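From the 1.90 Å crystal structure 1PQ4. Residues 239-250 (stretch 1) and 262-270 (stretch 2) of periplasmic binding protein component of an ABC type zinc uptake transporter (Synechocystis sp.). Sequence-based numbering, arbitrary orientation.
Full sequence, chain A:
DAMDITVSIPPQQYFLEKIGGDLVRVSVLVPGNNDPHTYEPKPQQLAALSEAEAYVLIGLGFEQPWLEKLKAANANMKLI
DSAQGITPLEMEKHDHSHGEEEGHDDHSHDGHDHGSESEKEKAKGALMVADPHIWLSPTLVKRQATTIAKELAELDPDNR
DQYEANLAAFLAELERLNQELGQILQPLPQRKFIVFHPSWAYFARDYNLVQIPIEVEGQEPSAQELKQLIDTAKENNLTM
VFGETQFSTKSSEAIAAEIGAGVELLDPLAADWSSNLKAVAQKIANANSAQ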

# COMPACT_ATOMS: atom_id res chain seq x y z
N THR A 239 -21.13 -7.27 8.73
CA THR A 239 -21.02 -6.98 10.15
C THR A 239 -20.20 -5.76 10.56
O THR A 239 -20.29 -5.27 11.70
N MET A 240 -19.37 -5.29 9.64
CA MET A 240 -18.48 -4.22 9.98
C MET A 240 -18.24 -3.38 8.76
O MET A 240 -18.34 -3.88 7.63
N VAL A 241 -17.95 -2.11 8.96
CA VAL A 241 -17.67 -1.26 7.82
C VAL A 241 -16.29 -0.69 8.13
O VAL A 241 -16.04 -0.24 9.26
N PHE A 242 -15.39 -0.75 7.15
CA PHE A 242 -14.06 -0.26 7.40
C PHE A 242 -13.86 1.11 6.78
O PHE A 242 -14.44 1.42 5.76
N GLY A 243 -13.06 1.91 7.45
CA GLY A 243 -12.74 3.23 6.94
C GLY A 243 -11.22 3.25 6.98
O GLY A 243 -10.59 2.30 7.43
N GLU A 244 -10.63 4.32 6.52
CA GLU A 244 -9.18 4.42 6.50
C GLU A 244 -8.81 5.71 7.20
O GLU A 244 -9.55 6.71 7.10
N THR A 245 -7.67 5.70 7.90
CA THR A 245 -7.23 6.89 8.64
C THR A 245 -7.01 8.12 7.80
O THR A 245 -7.20 9.22 8.28
N GLN A 246 -6.60 7.92 6.55
CA GLN A 246 -6.30 9.05 5.68
C GLN A 246 -7.51 9.70 5.05
O GLN A 246 -7.38 10.69 4.36
N PHE A 247 -8.69 9.12 5.24
CA PHE A 247 -9.88 9.69 4.63
C PHE A 247 -10.95 9.83 5.71
O PHE A 247 -10.89 9.18 6.74
N SER A 248 -11.91 10.71 5.47
CA SER A 248 -12.98 10.91 6.43
C SER A 248 -13.72 9.57 6.57
O SER A 248 -13.88 8.84 5.58
N THR A 249 -14.13 9.24 7.79
CA THR A 249 -14.89 7.99 7.98
C THR A 249 -16.38 8.31 8.08
O THR A 249 -17.16 7.43 8.42
N LYS A 250 -16.76 9.55 7.77
CA LYS A 250 -18.16 9.95 7.88
C LYS A 250 -19.14 9.01 7.17
O LYS A 250 -20.12 8.59 7.78
N GLY A 262 -20.47 -2.40 12.95
CA GLY A 262 -19.50 -1.63 13.73
C GLY A 262 -18.54 -0.91 12.73
O GLY A 262 -18.66 -1.13 11.52
N VAL A 263 -17.61 -0.08 13.21
CA VAL A 263 -16.68 0.67 12.34
C VAL A 263 -15.22 0.47 12.75
O VAL A 263 -14.84 0.76 13.88
N GLU A 264 -14.39 -0.03 11.84
CA GLU A 264 -12.97 -0.26 12.16
C GLU A 264 -12.11 0.47 11.15
O GLU A 264 -12.58 0.75 10.04
N LEU A 265 -10.87 0.78 11.53
CA LEU A 265 -9.94 1.46 10.66
C LEU A 265 -8.96 0.49 10.05
O LEU A 265 -8.51 -0.46 10.71
N LEU A 266 -8.64 0.69 8.78
CA LEU A 266 -7.60 -0.15 8.15
C LEU A 266 -6.61 0.94 7.73
O LEU A 266 -7.02 2.06 7.36
N ASP A 267 -5.32 0.69 7.85
CA ASP A 267 -4.35 1.71 7.48
C ASP A 267 -3.51 1.19 6.31
O ASP A 267 -2.59 0.38 6.51
N PRO A 268 -3.82 1.60 5.09
CA PRO A 268 -3.00 1.11 3.96
C PRO A 268 -1.56 1.66 3.96
O PRO A 268 -0.70 1.13 3.26
N LEU A 269 -1.29 2.71 4.76
CA LEU A 269 0.04 3.33 4.78
C LEU A 269 0.86 3.08 6.03
O LEU A 269 1.86 3.77 6.27
N ALA A 270 0.47 2.09 6.81
CA ALA A 270 1.22 1.76 8.03
C ALA A 270 2.69 1.42 7.71
O ALA A 270 2.95 0.65 6.78

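Neighbouring parallel strands are joined by their backbones, and their side chains, alternating between the two faces of the sheet, pack against neighbours on the same face, in register or a step along. The strand that starts at Met240 and its parallel neighbour starting at Gly262 illustrate the principle. Their ladder opens before the first paired residue, where Gly262 N donates to Thr239 O at 3.1 Å; the side chain of Thr239, with chi1 at -93°, stays out of the contact.

Met240 lies on the same face as Phe242, Glu264 and Leu266. Its t, p, p rotamer curls the thioether along the neighbouring strand, placing SD 3.8 Å from Glu264 CG and 4.0 Å from Val263 N. It occupies the space beside its register partner, Gly262: an ideal CB on that glycine would lie a tight 3.1 Å from Met240 SD. Val241, in the t rotamer, turns to the other face along with Val263, also t. Here the backbone does the binding, as Val241 N donates to Gly262 O (2.8 Å) and Val241 O accepts from Glu264 N (3.1 Å).

Phe242 returns to the first face. Its m rotamer stands the ring off the sheet, with its CD2 side toward the partner strand: Phe242 CD2 lies 3.5 Å from Glu264 CB and 3.7 Å from Leu266 CG, both oblique to the ring. Glu264 thus contributes the aliphatic part of its side chain to this packing, while Leu266, in the m, t rotamer, supplies a buried apolar surface. Gly243 has no side chain, and on the face of Val241 and Val263 the room this leaves is taken up by the methyl CG2 of Thr249, which packs against Leu265. Thr249, in the p rotamer, sets CG2 3.8 Å from Leu265 CD2, and an ideal CB on Gly243 would clash with that same CG2 at 2.9 Å. The glycine still holds the strands together, its N donating to Glu264 O and its O accepting from Leu266 N, each at 2.9 Å.

Glu244, on the same face as Phe242, has chi1 in m and brings CG within 3.6 Å of Pro268 CD, while its carboxylate oxygens find hydrogen bonds elsewhere in the structure. A type I turn from Glu244 to Phe247 then redirects the chain. On it, Thr245 reaches Leu265 CD1 with CG2 at 4.0 Å, and Gln246, with chi1 in m and chi2 in p, points toward the second stretch, its side chain lying close to Asp267, Pro268 and Leu269. Asp267 also steadies its own turn, OD1 accepting from Leu269 N at 2.8 Å. Ser248 and Lys250 lie out of reach; Lys250 N instead donates to Ser248 OG at 3.0 Å.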

# COMPACT_ATOMS: atom_id res chain seq x y z
CB THR A 239 -20.42 -8.24 10.84
OG1 THR A 239 -21.49 -9.07 11.30
CG2 THR A 239 -19.45 -7.88 12.00
CB MET A 240 -17.18 -4.83 10.45
CG MET A 240 -16.27 -3.91 11.19
SD MET A 240 -16.72 -3.99 12.91
CE MET A 240 -16.60 -5.79 13.17
CB VAL A 241 -18.69 -0.11 7.66
CG1 VAL A 241 -18.30 0.74 6.47
CG2 VAL A 241 -20.08 -0.71 7.47
CB PHE A 242 -13.04 -1.22 6.82
CG PHE A 242 -13.07 -2.54 7.47
CD1 PHE A 242 -13.70 -3.62 6.85
CD2 PHE A 242 -12.48 -2.72 8.71
CE1 PHE A 242 -13.74 -4.87 7.47
CE2 PHE A 242 -12.52 -3.99 9.34
CZ PHE A 242 -13.15 -5.05 8.71
CB GLU A 244 -8.69 4.42 5.04
CG GLU A 244 -8.47 3.05 4.52
CD GLU A 244 -9.45 2.64 3.44
OE1 GLU A 244 -10.62 3.10 3.48
OE2 GLU A 244 -9.01 1.84 2.55
CB THR A 245 -5.88 6.71 9.36
OG1 THR A 245 -5.41 5.34 9.23
CG2 THR A 245 -6.02 7.08 10.82
CB GLN A 246 -5.31 8.63 4.57
CG GLN A 246 -3.96 8.12 5.11
CD GLN A 246 -4.02 6.66 5.60
OE1 GLN A 246 -3.07 6.16 6.25
NE2 GLN A 246 -5.12 5.98 5.29
CB PHE A 247 -10.41 8.78 3.52
CG PHE A 247 -9.37 8.43 2.48
CD1 PHE A 247 -8.53 7.33 2.64
CD2 PHE A 247 -9.21 9.22 1.35
CE1 PHE A 247 -7.55 7.04 1.70
CE2 PHE A 247 -8.22 8.93 0.40
CZ PHE A 247 -7.40 7.84 0.58
CB SER A 248 -13.95 11.95 5.89
OG SER A 248 -15.14 11.84 6.61
CB THR A 249 -14.50 7.28 9.26
OG1 THR A 249 -14.65 8.19 10.36
CG2 THR A 249 -13.02 6.83 9.19
CB LYS A 250 -18.35 11.39 7.36
CG LYS A 250 -19.71 11.99 7.76
CD LYS A 250 -20.00 13.32 7.06
CE LYS A 250 -18.88 14.32 7.32
NZ LYS A 250 -18.70 15.31 6.21
CB VAL A 263 -16.95 2.19 12.42
CG1 VAL A 263 -15.84 2.97 11.74
CG2 VAL A 263 -18.28 2.51 11.73
CB GLU A 264 -12.61 -1.74 12.07
CG GLU A 264 -13.15 -2.59 13.19
CD GLU A 264 -12.12 -2.88 14.25
OE1 GLU A 264 -11.30 -1.99 14.57
OE2 GLU A 264 -12.13 -4.02 14.77
CB LEU A 265 -9.12 2.48 11.42
CG LEU A 265 -9.83 3.76 11.88
CD1 LEU A 265 -8.82 4.76 12.43
CD2 LEU A 265 -10.58 4.33 10.70
CB LEU A 266 -8.13 -0.90 6.92
CG LEU A 266 -9.22 -1.93 7.17
CD1 LEU A 266 -9.54 -2.69 5.86
CD2 LEU A 266 -8.75 -2.92 8.24
CB ASP A 267 -3.41 1.99 8.64
CG ASP A 267 -2.51 3.15 8.36
OD1 ASP A 267 -2.48 3.63 7.18
OD2 ASP A 267 -1.82 3.58 9.31
CB PRO A 268 -3.81 1.55 2.74
CG PRO A 268 -4.39 2.86 3.19
CD PRO A 268 -4.90 2.50 4.63
CB LEU A 269 -0.03 4.87 4.57
CG LEU A 269 -0.75 5.35 3.31
CD1 LEU A 269 -0.58 6.90 3.17
CD2 LEU A 269 -0.14 4.65 2.09
CB ALA A 270 0.56 0.56 8.75